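Local structure of amine oxidase domain-containing protein (Pyrococcus furiosus, 3NRN) at residues R70-K75 against D193-I198; K75-N80 against L183-C188; N121-E126 against T164-A169. The protein binds AMP and is probably an oxidoreductase of the flavin-containing amine oxidase family, though its substrate and reaction are unknown. One frame throughout, in Å; residues are numbered along the deposited sequence.

Overall arrangement
Contacts 1 and 2 share Lys75 and follow one run of chain, from the end of helix 64-72 into strand 78-80, against strand 182-184 and helix 188-200, also consecutive. Their centres lie 13 Å apart, and Glu194 of contact 1 packs on Val76 of contact 2. Contact 1 joins a loop to a helix through one carboxylate above buried leucine and isoleucine; contact 2 is antiparallel sheet pairing with an ion pair at its exposed end. Contact 3, its centre about 35 Å from that of contact 1 and about 32 Å from that of contact 2, packs a loop on helix 165-178 through apolar side chains alone. All three are partly buried, none at the AMP site.

Contact 1. Residues R70-K75 against D193-I198; sequences RILGAK and DELERI
Glu194 reaches from its helix to the chain just past helix 64-72, where its OE1 takes the backbone N-H of Lys75 at 2.7 Å and an N-H...O angle of 164°. That donor comes on the anti side, somewhat out of the carboxylate plane. Arg197 NH2 meets the same OE1 from the opposite face at 2.8 Å, while Arg197 NE binds Glu194 OE2 at 2.9 Å, a side-on, two-pronged salt bridge one helical turn along. Arg197 NH2 also lies 3.2 Å from Gly73 O. Beneath the polar layer, Ile198 CD1 lies 3.5 Å from Leu72 O and close to Ala74 CB, and Leu72 CD1 touches Leu195 CD2 at 3.8 Å.

The Glu194 chain is bent at chi2 (-65°), bringing CD round beside Lys75. Gly73 ends helix 64-72 in a Schellman motif; its phi of 91° would press a side chain against the preceding carbonyl O. Farther out, Glu201 holds Arg197 NH1 in a second salt bridge, and Leu13 and Leu14 of helix 10-21 pack on Leu195.

An alanine in place of Glu194 would probably leave the Lys75 N-H without this acceptor and Arg197 without its two-pronged mate, freer to turn. Chemically, one carboxylate ties helix 188-200 to the loop leaving helix 64-72, and the arginine beside it probably stabilises its negative charge.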
# COMPACT_ATOMS: atom_id res chain seq x y z
N ARG A 70 -3.37 -9.47 -13.45
CA ARG A 70 -3.94 -9.99 -14.68
C ARG A 70 -2.91 -10.75 -15.51
O ARG A 70 -3.16 -11.87 -15.93
CB ARG A 70 -4.55 -8.86 -15.53
CG ARG A 70 -5.21 -9.38 -16.82
CD ARG A 70 -5.94 -8.28 -17.59
NE ARG A 70 -6.96 -7.64 -16.76
CZ ARG A 70 -7.78 -6.68 -17.18
NH1 ARG A 70 -7.71 -6.24 -18.43
NH2 ARG A 70 -8.66 -6.15 -16.34
N ILE A 71 -1.74 -10.15 -15.75
CA ILE A 71 -0.74 -10.82 -16.57
C ILE A 71 -0.15 -12.07 -15.91
O ILE A 71 0.41 -12.93 -16.60
CB ILE A 71 0.40 -9.85 -17.00
CG1 ILE A 71 1.22 -9.39 -15.79
CG2 ILE A 71 -0.22 -8.63 -17.69
CD1 ILE A 71 2.46 -8.62 -16.17
N LEU A 72 -0.27 -12.17 -14.59
CA LEU A 72 0.24 -13.35 -13.89
C LEU A 72 -0.75 -14.51 -13.99
O LEU A 72 -0.40 -15.66 -13.71
CB LEU A 72 0.47 -13.04 -12.41
CG LEU A 72 1.66 -12.13 -12.12
CD1 LEU A 72 1.74 -11.87 -10.63
CD2 LEU A 72 2.94 -12.78 -12.63
N GLY A 73 -1.98 -14.20 -14.38
CA GLY A 73 -2.99 -15.23 -14.49
C GLY A 73 -3.75 -15.38 -13.19
O GLY A 73 -4.43 -16.38 -12.97
N ALA A 74 -3.64 -14.38 -12.33
CA ALA A 74 -4.35 -14.43 -11.06
C ALA A 74 -5.83 -14.18 -11.32
O ALA A 74 -6.19 -13.34 -12.15
CB ALA A 74 -3.80 -13.37 -10.11
N LYS A 75 -6.68 -14.92 -10.63
CA LYS A 75 -8.12 -14.75 -10.78
C LYS A 75 -8.58 -14.06 -9.51
O LYS A 75 -8.82 -14.70 -8.49
CB LYS A 75 -8.81 -16.11 -10.92
CG LYS A 75 -8.39 -16.91 -12.16
CD LYS A 75 -8.56 -16.12 -13.45
CE LYS A 75 -10.00 -15.65 -13.66
NZ LYS A 75 -10.96 -16.78 -13.77
N ASP A 193 -3.64 -15.91 -1.93
CA ASP A 193 -3.92 -17.30 -2.31
C ASP A 193 -3.59 -17.55 -3.78
O ASP A 193 -3.06 -18.60 -4.14
CB ASP A 193 -5.38 -17.65 -2.02
CG ASP A 193 -5.70 -17.69 -0.53
OD1 ASP A 193 -4.80 -18.01 0.27
OD2 ASP A 193 -6.86 -17.41 -0.16
N GLU A 194 -3.91 -16.58 -4.63
CA GLU A 194 -3.63 -16.72 -6.05
C GLU A 194 -2.13 -16.69 -6.36
O GLU A 194 -1.65 -17.46 -7.19
CB GLU A 194 -4.37 -15.64 -6.85
CG GLU A 194 -5.81 -16.01 -7.16
CD GLU A 194 -5.90 -17.22 -8.09
OE1 GLU A 194 -5.77 -17.04 -9.32
OE2 GLU A 194 -6.09 -18.34 -7.59
N LEU A 195 -1.38 -15.81 -5.70
CA LEU A 195 0.05 -15.73 -5.94
C LEU A 195 0.74 -17.02 -5.48
O LEU A 195 1.68 -17.50 -6.11
CB LEU A 195 0.67 -14.51 -5.24
CG LEU A 195 0.18 -13.14 -5.74
CD1 LEU A 195 0.82 -12.03 -4.93
CD2 LEU A 195 0.50 -12.98 -7.23
N GLU A 196 0.27 -17.56 -4.36
CA GLU A 196 0.82 -18.81 -3.82
C GLU A 196 0.56 -19.96 -4.80
O GLU A 196 1.45 -20.79 -5.04
CB GLU A 196 0.17 -19.14 -2.46
CG GLU A 196 0.50 -20.54 -1.94
CD GLU A 196 -0.05 -20.80 -0.54
OE1 GLU A 196 -1.25 -20.57 -0.31
OE2 GLU A 196 0.73 -21.24 0.33
N ARG A 197 -0.64 -20.00 -5.36
CA ARG A 197 -0.99 -21.05 -6.31
C ARG A 197 -0.12 -20.95 -7.57
O ARG A 197 0.35 -21.96 -8.08
CB ARG A 197 -2.46 -20.94 -6.72
CG ARG A 197 -2.84 -21.79 -7.94
CD ARG A 197 -4.26 -21.51 -8.41
NE ARG A 197 -4.39 -20.22 -9.08
CZ ARG A 197 -3.86 -19.92 -10.26
NH1 ARG A 197 -3.15 -20.83 -10.91
NH2 ARG A 197 -4.04 -18.73 -10.80
N ILE A 198 0.08 -19.73 -8.05
CA ILE A 198 0.87 -19.51 -9.25
C ILE A 198 2.32 -19.93 -9.08
O ILE A 198 2.94 -20.47 -10.00
CB ILE A 198 0.80 -18.04 -9.69
CG1 ILE A 198 -0.63 -17.70 -10.12
CG2 ILE A 198 1.78 -17.78 -10.83
CD1 ILE A 198 -0.88 -16.21 -10.28

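Contact 2. Residues K75-N80 against L183-C188; sequences KVEIVN and LIRGGC
Val79 and Leu183 form an antiparallel hydrogen-bonded pair, with Val79 N to Leu183 O and Leu183 N to Val79 O both 3.0 Å, and the next pair, Ile78 with Ile184, is non-hydrogen-bonded with its CA atoms 4.7 Å apart. Beyond the strand proper, Arg185 N continues the pairing to Glu77 O at 2.9 Å.

Glu77 and Arg185 run side by side from facing positions on the two segments and point the same way. Each has CG anti to the backbone N (chi1 173° and 177°), and Arg185 then bends at chi3 as its NE turns to Glu77 OE1 in a salt bridge, though the place of that oxygen is less sure. The carboxylate and guanidinium planes are 59° apart. Water 1 bridges Glu77 N and Arg185 O, adding a solvent link to the backbone pairing. On the side of the sheet carrying Ile78 and Ile184, the side chains of Val76 and Ile184 meet at an oblique angle, CG1 of Val76 lying 3.7 Å from CG2 of Ile184.

A type II turn from Ile184 to Gly187 carries the chain from strand 182-184 into helix 188-200, whose Val191 packs on Val76. Strand 182-184 is the middle of a three-stranded antiparallel sheet, with 78-80 along one edge and 56-57 along the other, where Ile57 touches both Ile78 and Ile184.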
# COMPACT_ATOMS: atom_id res chain seq x y z
N LYS A 75 -6.68 -14.92 -10.63
CA LYS A 75 -8.12 -14.75 -10.78
C LYS A 75 -8.58 -14.06 -9.51
O LYS A 75 -8.82 -14.70 -8.49
CB LYS A 75 -8.81 -16.11 -10.92
CG LYS A 75 -8.39 -16.91 -12.16
CD LYS A 75 -8.56 -16.12 -13.45
CE LYS A 75 -10.00 -15.65 -13.66
NZ LYS A 75 -10.96 -16.78 -13.77
N VAL A 76 -8.67 -12.73 -9.56
CA VAL A 76 -9.08 -11.95 -8.41
C VAL A 76 -10.14 -10.94 -8.81
O VAL A 76 -9.96 -10.21 -9.78
CB VAL A 76 -7.89 -11.21 -7.79
CG1 VAL A 76 -8.36 -10.34 -6.63
CG2 VAL A 76 -6.85 -12.21 -7.32
N GLU A 77 -11.23 -10.91 -8.05
CA GLU A 77 -12.30 -9.97 -8.36
C GLU A 77 -12.13 -8.65 -7.65
O GLU A 77 -12.28 -8.57 -6.43
CB GLU A 77 -13.67 -10.55 -8.01
CG GLU A 77 -14.80 -9.54 -8.17
CD GLU A 77 -16.17 -10.17 -8.24
OE1 GLU A 77 -16.50 -10.98 -7.35
OE2 GLU A 77 -16.91 -9.86 -9.20
N ILE A 78 -11.84 -7.63 -8.44
CA ILE A 78 -11.63 -6.27 -7.95
C ILE A 78 -12.69 -5.39 -8.58
O ILE A 78 -12.80 -5.33 -9.80
CB ILE A 78 -10.26 -5.74 -8.39
CG1 ILE A 78 -9.15 -6.66 -7.87
CG2 ILE A 78 -10.07 -4.31 -7.88
CD1 ILE A 78 -7.79 -6.37 -8.48
N VAL A 79 -13.47 -4.68 -7.76
CA VAL A 79 -14.51 -3.81 -8.30
C VAL A 79 -14.30 -2.35 -7.89
O VAL A 79 -14.30 -2.03 -6.70
CB VAL A 79 -15.92 -4.26 -7.83
CG1 VAL A 79 -16.98 -3.30 -8.38
CG2 VAL A 79 -16.19 -5.69 -8.27
N ASN A 80 -14.13 -1.48 -8.88
CA ASN A 80 -13.94 -0.06 -8.61
C ASN A 80 -15.09 0.53 -7.80
O ASN A 80 -16.25 0.15 -7.99
CB ASN A 80 -13.80 0.74 -9.91
CG ASN A 80 -12.45 0.53 -10.58
OD1 ASN A 80 -11.47 0.17 -9.93
ND2 ASN A 80 -12.40 0.79 -11.88
N LEU A 183 -12.53 -2.49 -4.30
CA LEU A 183 -12.55 -3.49 -3.24
C LEU A 183 -12.22 -4.86 -3.81
O LEU A 183 -12.43 -5.12 -5.00
CB LEU A 183 -13.93 -3.52 -2.58
CG LEU A 183 -14.39 -2.27 -1.82
CD1 LEU A 183 -15.78 -2.52 -1.23
CD2 LEU A 183 -13.41 -1.94 -0.72
N ILE A 184 -11.72 -5.74 -2.95
CA ILE A 184 -11.33 -7.08 -3.35
C ILE A 184 -12.24 -8.15 -2.74
O ILE A 184 -12.31 -8.29 -1.52
CB ILE A 184 -9.90 -7.40 -2.88
CG1 ILE A 184 -8.97 -6.22 -3.18
CG2 ILE A 184 -9.40 -8.66 -3.56
CD1 ILE A 184 -7.61 -6.36 -2.56
N ARG A 185 -12.92 -8.92 -3.58
CA ARG A 185 -13.78 -9.97 -3.04
C ARG A 185 -12.86 -10.97 -2.35
O ARG A 185 -11.83 -11.37 -2.91
CB ARG A 185 -14.57 -10.66 -4.15
CG ARG A 185 -15.44 -11.82 -3.67
CD ARG A 185 -16.44 -12.25 -4.75
NE ARG A 185 -17.47 -11.24 -4.96
CZ ARG A 185 -18.43 -10.96 -4.09
NH1 ARG A 185 -18.50 -11.63 -2.94
NH2 ARG A 185 -19.31 -10.00 -4.35
N GLY A 186 -13.23 -11.36 -1.13
CA GLY A 186 -12.42 -12.30 -0.38
C GLY A 186 -11.36 -11.60 0.45
O GLY A 186 -10.62 -12.25 1.19
N GLY A 187 -11.27 -10.28 0.33
CA GLY A 187 -10.28 -9.54 1.09
C GLY A 187 -8.89 -9.66 0.50
O GLY A 187 -8.71 -10.25 -0.57
N CYS A 188 -7.90 -9.12 1.20
CA CYS A 188 -6.51 -9.17 0.74
C CYS A 188 -6.03 -10.61 0.52
O CYS A 188 -5.26 -10.87 -0.40
CB CYS A 188 -5.58 -8.49 1.75
SG CYS A 188 -5.84 -6.71 1.97
O HOH W 1 -11.54 -12.35 -5.58
O HOH W 2 -19.05 -8.86 -7.25

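Contact 3. Residues N121-E126 against T164-A169; sequences NKLPKE and TALELA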
# COMPACT_ATOMS: atom_id res chain seq x y z
N ASN A 121 0.89 15.83 -18.69
CA ASN A 121 2.16 15.30 -18.20
C ASN A 121 3.04 16.40 -17.61
O ASN A 121 4.06 16.12 -16.98
CB ASN A 121 2.91 14.60 -19.34
CG ASN A 121 4.23 15.28 -19.68
OD1 ASN A 121 5.21 15.15 -18.95
ND2 ASN A 121 4.25 16.02 -20.79
N LYS A 122 2.65 17.66 -17.82
CA LYS A 122 3.42 18.78 -17.30
C LYS A 122 3.38 18.86 -15.78
O LYS A 122 2.35 19.18 -15.19
CB LYS A 122 2.93 20.09 -17.93
CG LYS A 122 3.40 20.28 -19.37
CD LYS A 122 2.92 21.59 -19.98
CE LYS A 122 1.45 21.53 -20.38
NZ LYS A 122 1.03 22.77 -21.09
N LEU A 123 4.52 18.57 -15.16
CA LEU A 123 4.64 18.59 -13.71
C LEU A 123 5.38 19.84 -13.22
O LEU A 123 6.09 20.49 -13.99
CB LEU A 123 5.38 17.34 -13.23
CG LEU A 123 4.71 16.00 -13.55
CD1 LEU A 123 5.61 14.86 -13.12
CD2 LEU A 123 3.36 15.91 -12.86
N PRO A 124 5.21 20.19 -11.94
CA PRO A 124 5.86 21.37 -11.36
C PRO A 124 7.38 21.30 -11.21
O PRO A 124 7.92 20.39 -10.58
CB PRO A 124 5.16 21.51 -10.01
CG PRO A 124 4.84 20.10 -9.65
CD PRO A 124 4.32 19.55 -10.96
N LYS A 125 8.05 22.29 -11.80
CA LYS A 125 9.51 22.39 -11.73
C LYS A 125 9.82 22.91 -10.33
O LYS A 125 10.96 22.88 -9.87
CB LYS A 125 10.01 23.38 -12.79
CG LYS A 125 11.52 23.63 -12.81
CD LYS A 125 12.30 22.51 -13.50
CE LYS A 125 12.39 21.26 -12.65
NZ LYS A 125 13.10 21.53 -11.36
N GLU A 126 8.78 23.40 -9.66
CA GLU A 126 8.89 23.94 -8.32
C GLU A 126 9.33 22.87 -7.32
O GLU A 126 8.95 21.70 -7.44
CB GLU A 126 7.53 24.49 -7.86
CG GLU A 126 6.93 25.59 -8.74
CD GLU A 126 7.37 26.98 -8.31
OE1 GLU A 126 7.20 27.32 -7.12
OE2 GLU A 126 7.88 27.73 -9.17
N THR A 164 6.17 16.87 -1.41
CA THR A 164 6.70 17.91 -2.29
C THR A 164 5.60 18.16 -3.32
O THR A 164 4.70 17.34 -3.48
CB THR A 164 7.98 17.45 -3.03
OG1 THR A 164 7.66 16.34 -3.88
CG2 THR A 164 9.06 17.03 -2.03
N ALA A 165 5.66 19.29 -4.02
CA ALA A 165 4.64 19.60 -5.01
C ALA A 165 4.69 18.54 -6.10
O ALA A 165 3.66 18.14 -6.63
CB ALA A 165 4.88 20.99 -5.60
N LEU A 166 5.90 18.10 -6.42
CA LEU A 166 6.11 17.09 -7.45
C LEU A 166 5.49 15.75 -7.08
O LEU A 166 4.85 15.11 -7.91
CB LEU A 166 7.62 16.92 -7.69
CG LEU A 166 8.02 15.98 -8.83
CD1 LEU A 166 7.36 16.42 -10.13
CD2 LEU A 166 9.52 15.98 -8.97
N GLU A 167 5.69 15.33 -5.83
CA GLU A 167 5.13 14.06 -5.39
C GLU A 167 3.61 14.09 -5.46
O GLU A 167 2.99 13.15 -5.96
CB GLU A 167 5.58 13.73 -3.96
CG GLU A 167 5.03 12.42 -3.40
CD GLU A 167 5.24 11.24 -4.33
OE1 GLU A 167 6.28 11.17 -5.00
OE2 GLU A 167 4.35 10.35 -4.38
N LEU A 168 3.01 15.17 -4.97
CA LEU A 168 1.55 15.29 -5.01
C LEU A 168 1.07 15.31 -6.46
O LEU A 168 0.05 14.71 -6.79
CB LEU A 168 1.07 16.56 -4.31
CG LEU A 168 -0.45 16.78 -4.42
CD1 LEU A 168 -1.16 15.67 -3.68
CD2 LEU A 168 -0.84 18.13 -3.84
N ALA A 169 1.80 16.03 -7.30
CA ALA A 169 1.45 16.13 -8.71
C ALA A 169 1.46 14.75 -9.35
O ALA A 169 0.57 14.40 -10.11
CB ALA A 169 2.43 17.05 -9.44
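Leu123 and Leu166 cross at about a right angle, and the CD1 methyl of Leu166 rests against both CB and CD1 of Leu123, 3.8 Å from each. Leu166 has CG anti to its backbone N (chi1 -175°), and beyond it the CD1 branch reaches the loop. The other Leu123 methyl, CD2, reaches Ala169 CB at 3.7 Å, which puts the two branches of one leucine on residues three positions apart in the helix.

Next to it, the Pro124 ring turns its CG and CD carbons to the helix. Pro124 CD closes on Ala169 CB at 3.5 Å, tighter than usual for two carbons, while CG lies 3.8 Å from Ala165 O and a little farther from the CB of Ala165. Ala165 and Ala169 stand one turn apart and present only methyls, letting the ring come down close to the helix backbone. The side chains that meet are all apolar.

Thr164 is the N-cap of the helix, its OG1 accepting from Glu167 N at 3.0 Å. Trp133 of helix 130-137 touches both Pro124 and Ala165, and a backbone hydrogen bond joins Ala165 to Ile128. A leucine and a proline from the irregular loop between helices 115-119 and 130-137 thus seat on the capped N-terminal turns of helix 165-178, within the run of helices between 115 and 178 and away from the AMP site.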